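Local structure of hydrogenase expression/formation protein HypE (Desulfovibrio vulgaris subsp. vulgaris, 2Z1U) at the interface of chains A and B. The protein binds ATP and magnesium and uses ATP in making the cyanide ligands of the [NiFe] hydrogenase iron, dehydrating a thiocarboxamide to a thiocyanate. Coordinates in Å, arbitrary orientation; residue numbers count along the deposited sequence, not the author numbering. Chains: chain A/B, Hydrogenase expression/formation protein HypE.

The interface of chains A and B. Residues chain A 57, 97, 131, 133, 138, 142; chain B 57, 59, 97, 142.
A two-fold symmetric, face-to-face packing of sheets joins A:Ile97 and A:Phe142 to B:Ile97 and B:Phe142 through side chains, pairing the N-terminal AIR synthase-related domains of two HypE copies; in this family such sheets form the central beta barrel of the dimer, here with strands 50-58, 87-99, 124-133 and 141-151. The isoleucine tips meet near the axis, CD1 of A:Ile97 lying 4.1 Å from CD1 of B:Ile97. Each isoleucine has CG1 anti to its carbonyl carbon (chi1 -58°) and an extended end, which carries CD1 across to the other chain. There, CD1 of A:Ile97 reaches CB of B:Phe142 at 3.8 Å. Its CG2 branch lies over the face of the same ring, above the CD1–CE1 rim, the two side chains crossing at a slant. At the ring's edge, by contrast, CB of A:Cys138 comes to CE1 of B:Phe142 at 3.8 Å. On the other flank of the isoleucine, CG1 of A:Ile97 packs 3.7 Å from OG of B:Ser57, and the twin contact repeats with the chains exchanged. Polar contact comes from A:Lys131, whose chain bends at chi2 and chi4 and brings NZ to the backbone O of B:Ser57, a hydrogen bond of 2.9 Å. The donor lies in the carbonyl plane at a C=O...N angle of 157°. A:Lys131 is a residue of the ATP-binding site, so the interface borders that site; the structure alone does not show a coupling. Beside it, methyl CG2 of B:Thr59 meets CG1 of A:Val133 at 3.9 Å. The same methyl also faces CB of A:Lys131.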
# COMPACT_ATOMS: atom_id res chain seq x y z
N SER A 57 -6.82 0.69 0.73
CA SER A 57 -6.75 2.04 1.27
C SER A 57 -8.01 2.28 2.08
O SER A 57 -9.06 1.73 1.78
CB SER A 57 -6.66 3.10 0.18
OG SER A 57 -5.53 2.92 -0.64
N ILE A 97 -1.28 9.13 4.02
CA ILE A 97 -1.43 10.38 3.26
C ILE A 97 -2.13 11.39 4.16
O ILE A 97 -3.26 11.17 4.59
CB ILE A 97 -2.20 10.17 1.93
CG1 ILE A 97 -1.46 9.13 1.06
CG2 ILE A 97 -2.35 11.51 1.17
CD1 ILE A 97 -2.25 8.60 -0.14
N LYS A 131 3.27 10.73 3.56
CA LYS A 131 3.17 11.84 2.63
C LYS A 131 2.25 12.87 3.30
O LYS A 131 1.19 12.52 3.81
CB LYS A 131 2.61 11.39 1.26
CG LYS A 131 3.52 10.48 0.37
CD LYS A 131 4.91 11.11 0.12
CE LYS A 131 5.75 10.43 -0.96
NZ LYS A 131 6.10 8.98 -0.74
N VAL A 133 0.30 16.33 2.28
CA VAL A 133 -0.10 17.19 1.15
C VAL A 133 -0.64 18.55 1.65
O VAL A 133 -1.13 18.64 2.78
CB VAL A 133 -1.12 16.46 0.22
CG1 VAL A 133 -0.47 15.28 -0.47
CG2 VAL A 133 -2.35 16.01 1.02
N CYS A 138 -6.24 16.78 0.41
CA CYS A 138 -6.97 15.60 0.87
C CYS A 138 -7.75 15.91 2.15
O CYS A 138 -7.40 16.84 2.88
CB CYS A 138 -6.04 14.38 1.07
SG CYS A 138 -5.07 14.39 2.59
N PHE A 142 -5.81 9.63 4.74
CA PHE A 142 -6.07 8.31 4.19
C PHE A 142 -4.92 7.40 4.60
O PHE A 142 -3.80 7.86 4.82
CB PHE A 142 -6.16 8.35 2.66
CG PHE A 142 -7.16 9.35 2.12
CD1 PHE A 142 -6.81 10.18 1.06
CD2 PHE A 142 -8.43 9.48 2.68
CE1 PHE A 142 -7.71 11.11 0.56
CE2 PHE A 142 -9.34 10.41 2.19
CZ PHE A 142 -8.98 11.22 1.13
N SER B 57 3.35 5.92 -1.13
CA SER B 57 2.23 6.57 -1.79
C SER B 57 2.79 7.66 -2.69
O SER B 57 3.82 8.24 -2.39
CB SER B 57 1.25 7.20 -0.80
OG SER B 57 0.71 6.24 0.08
N THR B 59 1.91 11.23 -4.83
CA THR B 59 1.02 12.39 -4.67
C THR B 59 1.45 13.50 -5.63
O THR B 59 1.10 14.66 -5.44
CB THR B 59 1.06 12.94 -3.21
OG1 THR B 59 2.40 13.24 -2.86
CG2 THR B 59 0.50 11.92 -2.20
N ILE B 97 -6.57 5.82 -4.92
CA ILE B 97 -7.54 6.71 -4.29
C ILE B 97 -7.93 7.77 -5.32
O ILE B 97 -7.08 8.53 -5.79
CB ILE B 97 -7.00 7.35 -2.99
CG1 ILE B 97 -6.61 6.24 -1.99
CG2 ILE B 97 -8.06 8.30 -2.37
CD1 ILE B 97 -5.78 6.70 -0.79
N PHE B 142 -4.37 9.75 -5.91
CA PHE B 142 -3.16 9.27 -5.25
C PHE B 142 -3.05 7.77 -5.52
O PHE B 142 -4.06 7.09 -5.72
CB PHE B 142 -3.21 9.51 -3.74
CG PHE B 142 -3.50 10.94 -3.35
CD1 PHE B 142 -4.43 11.23 -2.36
CD2 PHE B 142 -2.85 12.00 -3.98
CE1 PHE B 142 -4.70 12.54 -2.00
CE2 PHE B 142 -3.12 13.32 -3.63
CZ PHE B 142 -4.04 13.58 -2.63